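Local coordinates for protein exotoxin type A precursor (allele 1) (Streptococcus pyogenes phage T12, PDB 1FNU) that probably acts as a secreted superantigen toxin, which in this family means bridging MHC class II molecules and T-cell receptors, at residues E82-C87 and R95-Y100; K115-K120 and S212-Y217. All coordinates share one frame; numbering follows the deposited sequence.

Contact 1: residues E82-C87 and R95-Y100; sequences EYYHLC and RSACIY
Cys87 and Cys98 are joined by a disulfide, SG to SG 2.0 Å, which ties the loop after strand 75-80 to strand 96-105. The C-S-S-C torsion of 79° is near the relaxed right angle. Cys98 also uses its CB, which sits over one face of the Tyr83 ring, toward the rim, 3.4 Å from Tyr83 CZ. This is a CH-pi contact, with Cys98 SG more obliquely placed. Tyr83 CG stands between the backbone N and the carbonyl carbon (chi1 68°), and the ring that follows has Cys98 CB over one face. The rings of Tyr83 and Tyr100 are nearly parallel, planes at 17°, yet slid so far apart that they barely overlap; they meet at Tyr83 CE1 and Tyr100 CE2, 3.5 Å apart. The tyrosine suits this place because its hydroxyl can be satisfied while its ring is buried: Tyr83 OH donates to a water 2.6 Å away, and that water donates to Ile99 O. Tyr100 OH is hydrogen-bonded to Ser195 OG of helix 194-197. In the backbone, Tyr83 and Cys98 form a hydrogen-bonded antiparallel pair, Tyr83 N to Cys98 O and Cys98 N to Tyr83 O, both 3.0 Å. Farther along, Tyr84 turns an edge to the strand, its CD1 3.3 Å from Ser96 O near the ring plane, while its CE1 touches the small Ala97 CB. A type II turn from Tyr84 to Cys87 then brings Cys87 round to Cys98. A covalent bond, paired peptides and a bridging water thus hold this loop to the OB-fold strand, so a loop without regular secondary structure is held at several points, one of them covalent.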
ATOM      1  N   GLU A  82       1.082 -19.020   4.009  1.00 16.24           N
ATOM      2  CA  GLU A  82       0.784 -17.780   3.355  1.00 16.25           C
ATOM      3  C   GLU A  82       0.385 -16.595   4.236  1.00 16.15           C
ATOM      4  O   GLU A  82      -0.077 -16.806   5.353  1.00 16.12           O
ATOM      5  CB  GLU A  82      -0.290 -17.968   2.274  1.00 16.39           C
ATOM      6  CG  GLU A  82      -1.679 -18.070   2.746  1.00 17.19           C
ATOM      7  CD  GLU A  82      -1.974 -19.232   3.696  1.00 17.43           C
ATOM      8  OE1 GLU A  82      -1.161 -20.132   4.005  1.00 18.07           O
ATOM      9  OE2 GLU A  82      -3.091 -19.312   4.147  1.00 18.28           O
ATOM     10  N   TYR A  83       0.605 -15.399   3.685  1.00 16.01           N
ATOM     11  CA  TYR A  83       0.216 -14.116   4.276  1.00 16.15           C
ATOM     12  C   TYR A  83      -0.454 -13.264   3.206  1.00 16.33           C
ATOM     13  O   TYR A  83      -0.227 -13.411   1.981  1.00 16.19           O
ATOM     14  CB  TYR A  83       1.394 -13.306   4.853  1.00 15.81           C
ATOM     15  CG  TYR A  83       2.371 -12.768   3.838  1.00 15.66           C
ATOM     16  CD1 TYR A  83       3.404 -13.579   3.357  1.00 15.67           C
ATOM     17  CD2 TYR A  83       2.286 -11.469   3.366  1.00 15.37           C
ATOM     18  CE1 TYR A  83       4.360 -13.100   2.402  1.00 15.65           C
ATOM     19  CE2 TYR A  83       3.274 -10.960   2.398  1.00 15.68           C
ATOM     20  CZ  TYR A  83       4.289 -11.813   1.944  1.00 15.56           C
ATOM     21  OH  TYR A  83       5.213 -11.330   1.053  1.00 15.62           O
ATOM     22  N   TYR A  84      -1.284 -12.351   3.712  1.00 16.71           N
ATOM     23  CA  TYR A  84      -2.091 -11.438   2.914  1.00 17.02           C
ATOM     24  C   TYR A  84      -1.681  -9.976   3.077  1.00 16.89           C
ATOM     25  O   TYR A  84      -1.522  -9.242   2.080  1.00 16.83           O
ATOM     26  CB  TYR A  84      -3.576 -11.622   3.347  1.00 17.50           C
ATOM     27  CG  TYR A  84      -4.043 -13.030   3.068  1.00 18.10           C
ATOM     28  CD1 TYR A  84      -4.372 -13.392   1.776  1.00 18.46           C
ATOM     29  CD2 TYR A  84      -4.082 -14.006   4.050  1.00 18.46           C
ATOM     30  CE1 TYR A  84      -4.719 -14.626   1.454  1.00 18.74           C
ATOM     31  CE2 TYR A  84      -4.442 -15.322   3.700  1.00 18.80           C
ATOM     32  CZ  TYR A  84      -4.755 -15.576   2.392  1.00 18.89           C
ATOM     33  OH  TYR A  84      -5.185 -16.804   1.937  1.00 19.92           O
ATOM     34  N   HIS A  85      -1.571  -9.573   4.334  1.00 16.71           N
ATOM     35  CA  HIS A  85      -1.157  -8.192   4.680  1.00 16.52           C
ATOM     36  C   HIS A  85       0.232  -7.924   4.076  1.00 16.61           C
ATOM     37  O   HIS A  85       1.182  -8.689   4.393  1.00 16.56           O
ATOM     38  CB  HIS A  85      -1.067  -8.039   6.166  1.00 16.31           C
ATOM     39  CG  HIS A  85      -0.785  -6.620   6.571  1.00 16.42           C
ATOM     40  ND1 HIS A  85       0.191  -6.301   7.485  1.00 16.19           N
ATOM     41  CD2 HIS A  85      -1.280  -5.438   6.120  1.00 16.45           C
ATOM     42  CE1 HIS A  85       0.300  -4.983   7.582  1.00 16.43           C
ATOM     43  NE2 HIS A  85      -0.572  -4.432   6.762  1.00 16.52           N
ATOM     44  N   LEU A  86       0.340  -6.873   3.238  1.00 16.51           N
ATOM     45  CA  LEU A  86       1.567  -6.459   2.521  1.00 16.74           C
ATOM     46  C   LEU A  86       2.038  -7.492   1.435  1.00 16.83           C
ATOM     47  O   LEU A  86       3.215  -7.565   1.069  1.00 16.47           O
ATOM     48  CB  LEU A  86       2.744  -6.210   3.464  1.00 16.74           C
ATOM     49  CG  LEU A  86       2.381  -5.271   4.619  1.00 16.80           C
ATOM     50  CD1 LEU A  86       3.584  -5.057   5.567  1.00 16.69           C
ATOM     51  CD2 LEU A  86       1.849  -3.904   3.939  1.00 17.13           C
ATOM     52  N   CYS A  87       1.087  -8.265   0.928  1.00 17.25           N
ATOM     53  CA  CYS A  87       1.384  -9.200  -0.147  1.00 17.53           C
ATOM     54  C   CYS A  87       1.084  -8.421  -1.426  1.00 18.06           C
ATOM     55  O   CYS A  87      -0.012  -7.949  -1.629  1.00 17.99           O
ATOM     56  CB  CYS A  87       0.423 -10.414  -0.088  1.00 17.54           C
ATOM     57  SG  CYS A  87       0.406 -11.517  -1.580  1.00 16.97           S
ATOM     58  N   ARG A  95      -7.362 -10.627  -5.023  1.00 17.26           N
ATOM     59  CA  ARG A  95      -7.398 -11.853  -4.200  1.00 17.02           C
ATOM     60  C   ARG A  95      -6.107 -12.578  -4.207  1.00 16.75           C
ATOM     61  O   ARG A  95      -6.063 -13.734  -4.604  1.00 16.87           O
ATOM     62  CB  ARG A  95      -8.539 -12.763  -4.686  1.00 16.79           C
ATOM     63  CG  ARG A  95      -9.864 -12.003  -4.651  1.00 16.67           C
ATOM     64  CD  ARG A  95     -11.125 -12.909  -4.905  1.00 16.53           C
ATOM     65  NE  ARG A  95     -11.453 -13.864  -3.792  1.00 16.51           N
ATOM     66  CZ  ARG A  95     -11.131 -15.149  -3.734  1.00 16.46           C
ATOM     67  NH1 ARG A  95     -10.448 -15.733  -4.720  1.00 16.43           N
ATOM     68  NH2 ARG A  95     -11.509 -15.878  -2.682  1.00 16.75           N
ATOM     69  N   SER A  96      -5.025 -11.939  -3.799  1.00 16.48           N
ATOM     70  CA  SER A  96      -3.782 -12.724  -3.833  1.00 16.55           C
ATOM     71  C   SER A  96      -3.297 -13.193  -2.464  1.00 16.40           C
ATOM     72  O   SER A  96      -3.813 -12.736  -1.446  1.00 16.31           O
ATOM     73  CB  SER A  96      -2.665 -11.977  -4.605  1.00 16.62           C
ATOM     74  OG  SER A  96      -2.658 -10.608  -4.321  1.00 17.17           O
ATOM     75  N   ALA A  97      -2.363 -14.145  -2.476  1.00 16.39           N
ATOM     76  CA  ALA A  97      -1.728 -14.752  -1.311  1.00 16.39           C
ATOM     77  C   ALA A  97      -0.245 -14.798  -1.656  1.00 16.38           C
ATOM     78  O   ALA A  97       0.109 -14.906  -2.817  1.00 16.37           O
ATOM     79  CB  ALA A  97      -2.261 -16.190  -1.104  1.00 16.18           C
ATOM     80  N   CYS A  98       0.616 -14.728  -0.626  1.00 16.54           N
ATOM     81  CA  CYS A  98       2.039 -14.729  -0.821  1.00 16.62           C
ATOM     82  C   CYS A  98       2.732 -15.680   0.111  1.00 16.66           C
ATOM     83  O   CYS A  98       2.288 -15.916   1.214  1.00 16.77           O
ATOM     84  CB  CYS A  98       2.632 -13.323  -0.590  1.00 16.54           C
ATOM     85  SG  CYS A  98       2.312 -12.001  -1.834  1.00 16.73           S
ATOM     86  N   ILE A  99       3.829 -16.230  -0.381  1.00 16.88           N
ATOM     87  CA  ILE A  99       4.691 -17.115   0.389  1.00 17.14           C
ATOM     88  C   ILE A  99       6.176 -16.834   0.071  1.00 17.25           C
ATOM     89  O   ILE A  99       6.519 -16.070  -0.829  1.00 17.26           O
ATOM     90  CB  ILE A  99       4.401 -18.650   0.086  1.00 17.05           C
ATOM     91  CG1 ILE A  99       4.720 -19.047  -1.405  1.00 16.96           C
ATOM     92  CG2 ILE A  99       2.926 -19.009   0.374  1.00 17.14           C
ATOM     93  CD1 ILE A  99       4.779 -20.626  -1.574  1.00 17.05           C
ATOM     94  N   TYR A 100       7.050 -17.442   0.864  1.00 17.51           N
ATOM     95  CA  TYR A 100       8.466 -17.351   0.624  1.00 17.81           C
ATOM     96  C   TYR A 100       8.859 -18.821   0.424  1.00 18.19           C
ATOM     97  O   TYR A 100       8.302 -19.739   1.071  1.00 18.05           O
ATOM     98  CB  TYR A 100       9.207 -16.746   1.791  1.00 17.67           C
ATOM     99  CG  TYR A 100       9.042 -15.240   1.885  1.00 17.56           C
ATOM    100  CD1 TYR A 100       9.865 -14.350   1.169  1.00 17.53           C
ATOM    101  CD2 TYR A 100       8.044 -14.713   2.702  1.00 17.52           C
ATOM    102  CE1 TYR A 100       9.684 -12.951   1.284  1.00 17.58           C
ATOM    103  CE2 TYR A 100       7.844 -13.360   2.827  1.00 17.39           C
ATOM    104  CZ  TYR A 100       8.637 -12.499   2.143  1.00 17.42           C
ATOM    105  OH  TYR A 100       8.418 -11.202   2.345  1.00 17.69           O
TER
HETATM  106  O   HOH W   1       5.998 -13.105  -0.710  1.00 18.85           O

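Contact 2: residues K115-K120 and S212-Y217; sequences KKIVVK and SQIEVY
The flat carboxylate of Glu215 lies on the same face of the sheet as Lys120, whose CB is 4.0 Å from Glu215 CG. This carboxylate is met from above its plane by Tyr217 OH, which donates to Glu215 OE1 over 2.7 Å. The flat Tyr217 ring meets the ring of Tyr171 from strand 169-176, their planes at about 20°. The other carboxylate oxygen, Glu215 OE2, is 4.2 Å from Lys120 NZ, beyond a salt bridge, though the opposite charges probably still attract. The long, flexible lysine suits this more open face. On the other face, branched aliphatic side chains interlock. Ile214 CD1 reaches both Ile117 CG2 at 3.8 Å and Val119 CG2 at 3.9 Å, the two isoleucines crossing at about a right angle, and Val119 CG1 rests against Val216 CG2. Beta-branched residues fit well in extended strands and fill this buried layer. The backbones join as Lys120 N to Ile214 O, 3.2 Å, and Val216 N to Lys120 O, 2.7 Å, both bonds almost straight. Where the strands diverge, a water takes over, linking Val118 O to Ile214 N. Two parallel neighbours, one from the start and one from the end of the domain, flanked by the antiparallel strands 126-135 and 169-176, form the central pair typical of the beta-grasp fold.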
ATOM      1  N   LYS A 115       6.902 -40.564   4.137  1.00 38.28           N
ATOM      2  CA  LYS A 115       8.072 -40.817   4.948  1.00 38.23           C
ATOM      3  C   LYS A 115       7.602 -40.311   6.302  1.00 38.20           C
ATOM      4  O   LYS A 115       6.934 -39.279   6.389  1.00 38.25           O
ATOM      5  CB  LYS A 115       9.285 -40.023   4.420  1.00 38.31           C
ATOM      6  CG  LYS A 115      10.638 -40.666   4.693  1.00 38.41           C
ATOM      7  CD  LYS A 115      10.965 -40.646   6.183  1.00 38.43           C
ATOM      8  CE  LYS A 115      11.616 -41.945   6.700  1.00 38.38           C
ATOM      9  NZ  LYS A 115      13.064 -42.210   6.502  1.00 38.46           N
ATOM     10  N   LYS A 116       7.841 -41.078   7.346  1.00 38.05           N
ATOM     11  CA  LYS A 116       7.417 -40.643   8.651  1.00 37.90           C
ATOM     12  C   LYS A 116       8.667 -40.116   9.326  1.00 37.74           C
ATOM     13  O   LYS A 116       9.709 -40.753   9.317  1.00 37.63           O
ATOM     14  CB  LYS A 116       6.747 -41.796   9.461  1.00 38.00           C
ATOM     15  CG  LYS A 116       5.247 -42.062   9.079  1.00 38.10           C
ATOM     16  CD  LYS A 116       4.365 -42.782  10.163  1.00 38.33           C
ATOM     17  CE  LYS A 116       4.650 -44.314  10.319  1.00 38.45           C
ATOM     18  NZ  LYS A 116       3.962 -44.969  11.541  1.00 38.58           N
ATOM     19  N   ILE A 117       8.595 -38.925   9.896  1.00 37.53           N
ATOM     20  CA  ILE A 117       9.791 -38.419  10.548  1.00 37.35           C
ATOM     21  C   ILE A 117       9.502 -38.149  12.015  1.00 37.21           C
ATOM     22  O   ILE A 117       8.556 -37.419  12.371  1.00 37.25           O
ATOM     23  CB  ILE A 117      10.295 -37.148   9.828  1.00 37.35           C
ATOM     24  CG1 ILE A 117      10.472 -37.464   8.326  1.00 37.34           C
ATOM     25  CG2 ILE A 117      11.552 -36.641  10.482  1.00 37.25           C
ATOM     26  CD1 ILE A 117      10.971 -36.290   7.539  1.00 37.40           C
ATOM     27  N   VAL A 118      10.290 -38.767  12.878  1.00 36.93           N
ATOM     28  CA  VAL A 118      10.111 -38.589  14.315  1.00 36.64           C
ATOM     29  C   VAL A 118      10.675 -37.241  14.769  1.00 36.42           C
ATOM     30  O   VAL A 118      11.808 -36.877  14.424  1.00 36.50           O
ATOM     31  CB  VAL A 118      10.743 -39.782  15.065  1.00 36.60           C
ATOM     32  CG1 VAL A 118      11.236 -39.373  16.432  1.00 36.55           C
ATOM     33  CG2 VAL A 118       9.686 -40.901  15.139  1.00 36.55           C
ATOM     34  N   VAL A 119       9.853 -36.473  15.501  1.00 36.12           N
ATOM     35  CA  VAL A 119      10.272 -35.147  15.956  1.00 35.78           C
ATOM     36  C   VAL A 119      10.587 -35.151  17.431  1.00 35.65           C
ATOM     37  O   VAL A 119       9.722 -35.426  18.237  1.00 35.59           O
ATOM     38  CB  VAL A 119       9.161 -34.071  15.633  1.00 35.73           C
ATOM     39  CG1 VAL A 119       9.558 -32.721  16.172  1.00 35.49           C
ATOM     40  CG2 VAL A 119       8.919 -33.995  14.117  1.00 35.55           C
ATOM     41  N   LYS A 120      11.832 -34.831  17.762  1.00 35.61           N
ATOM     42  CA  LYS A 120      12.312 -34.800  19.127  1.00 35.63           C
ATOM     43  C   LYS A 120      12.118 -33.478  19.813  1.00 35.67           C
ATOM     44  O   LYS A 120      12.797 -32.521  19.483  1.00 35.69           O
ATOM     45  CB  LYS A 120      13.791 -35.151  19.185  1.00 35.62           C
ATOM     46  CG  LYS A 120      14.091 -36.684  19.163  1.00 35.72           C
ATOM     47  CD  LYS A 120      15.617 -36.912  19.227  1.00 35.73           C
ATOM     48  CE  LYS A 120      16.078 -38.190  18.491  1.00 35.86           C
ATOM     49  NZ  LYS A 120      17.512 -38.000  17.954  1.00 35.96           N
ATOM     50  N   SER A 212      17.138 -36.730   7.179  1.00 31.58           N
ATOM     51  CA  SER A 212      17.300 -35.486   7.926  1.00 31.33           C
ATOM     52  C   SER A 212      16.566 -35.622   9.274  1.00 31.27           C
ATOM     53  O   SER A 212      15.517 -36.228   9.355  1.00 31.19           O
ATOM     54  CB  SER A 212      16.728 -34.330   7.090  1.00 31.31           C
ATOM     55  OG  SER A 212      17.445 -34.128   5.893  1.00 31.28           O
ATOM     56  N   GLN A 213      17.136 -35.092  10.344  1.00 31.16           N
ATOM     57  CA  GLN A 213      16.457 -35.162  11.655  1.00 31.18           C
ATOM     58  C   GLN A 213      15.894 -33.797  12.174  1.00 31.02           C
ATOM     59  O   GLN A 213      16.519 -32.735  11.987  1.00 30.80           O
ATOM     60  CB  GLN A 213      17.413 -35.732  12.681  1.00 31.32           C
ATOM     61  CG  GLN A 213      17.299 -37.202  12.810  1.00 31.82           C
ATOM     62  CD  GLN A 213      18.506 -37.750  13.549  1.00 32.20           C
ATOM     63  OE1 GLN A 213      19.347 -38.489  12.969  1.00 32.42           O
ATOM     64  NE2 GLN A 213      18.643 -37.355  14.830  1.00 32.31           N
ATOM     65  N   ILE A 214      14.729 -33.859  12.830  1.00 30.95           N
ATOM     66  CA  ILE A 214      14.101 -32.640  13.352  1.00 30.90           C
ATOM     67  C   ILE A 214      14.153 -32.697  14.845  1.00 30.84           C
ATOM     68  O   ILE A 214      13.781 -33.693  15.454  1.00 30.92           O
ATOM     69  CB  ILE A 214      12.635 -32.544  12.980  1.00 30.88           C
ATOM     70  CG1 ILE A 214      12.452 -32.665  11.447  1.00 30.75           C
ATOM     71  CG2 ILE A 214      12.112 -31.230  13.504  1.00 30.77           C
ATOM     72  CD1 ILE A 214      10.962 -32.926  10.978  1.00 30.83           C
ATOM     73  N   GLU A 215      14.618 -31.618  15.423  1.00 30.86           N
ATOM     74  CA  GLU A 215      14.742 -31.456  16.851  1.00 30.73           C
ATOM     75  C   GLU A 215      14.132 -30.120  17.286  1.00 30.70           C
ATOM     76  O   GLU A 215      14.445 -29.056  16.719  1.00 30.60           O
ATOM     77  CB  GLU A 215      16.218 -31.465  17.203  1.00 30.85           C
ATOM     78  CG  GLU A 215      16.710 -32.858  17.576  1.00 30.91           C
ATOM     79  CD  GLU A 215      18.178 -32.887  17.679  1.00 30.98           C
ATOM     80  OE1 GLU A 215      18.774 -31.848  18.040  1.00 30.99           O
ATOM     81  OE2 GLU A 215      18.748 -33.974  17.407  1.00 31.15           O
ATOM     82  N   VAL A 216      13.264 -30.191  18.290  1.00 30.63           N
ATOM     83  CA  VAL A 216      12.623 -29.006  18.834  1.00 30.55           C
ATOM     84  C   VAL A 216      13.003 -28.663  20.283  1.00 30.54           C
ATOM     85  O   VAL A 216      12.796 -29.500  21.168  1.00 30.48           O
ATOM     86  CB  VAL A 216      11.098 -29.148  18.784  1.00 30.49           C
ATOM     87  CG1 VAL A 216      10.481 -28.016  19.531  1.00 30.48           C
ATOM     88  CG2 VAL A 216      10.618 -29.122  17.355  1.00 30.47           C
ATOM     89  N   TYR A 217      13.462 -27.409  20.512  1.00 30.55           N
ATOM     90  CA  TYR A 217      13.860 -26.881  21.859  1.00 30.45           C
ATOM     91  C   TYR A 217      13.018 -25.703  22.400  1.00 30.28           C
ATOM     92  O   TYR A 217      13.088 -24.582  21.872  1.00 30.38           O
ATOM     93  CB  TYR A 217      15.314 -26.431  21.846  1.00 30.61           C
ATOM     94  CG  TYR A 217      16.273 -27.533  21.507  1.00 30.89           C
ATOM     95  CD1 TYR A 217      16.586 -27.833  20.162  1.00 30.93           C
ATOM     96  CD2 TYR A 217      16.812 -28.350  22.521  1.00 30.95           C
ATOM     97  CE1 TYR A 217      17.407 -28.927  19.845  1.00 31.00           C
ATOM     98  CE2 TYR A 217      17.626 -29.442  22.214  1.00 31.02           C
ATOM     99  CZ  TYR A 217      17.911 -29.728  20.874  1.00 31.16           C
ATOM    100  OH  TYR A 217      18.610 -30.873  20.549  1.00 31.36           O
TER
HETATM  101  O   HOH W   2      14.229 -36.835  13.372  1.00 27.30           O

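Contact 1 closes before contact 2 opens along the chain, and the two lie on opposite sides of the chain's centre, with their centres 28 Å apart and nearest atoms about 17 Å apart. They share no sheet: 95-100 belongs to strand 96-105 of the OB-fold sheet, and 115-120 to strand 110-123 of the beta-grasp sheet. These strands are consecutive, so the chain leaves one domain soon after the disulfide and enters the next. Contact 1 ties down a local loop, whereas contact 2 brings together segments whose nearest ends are 92 residues apart in sequence. Together they illustrate the two-domain architecture of the staphylococcal and streptococcal toxins.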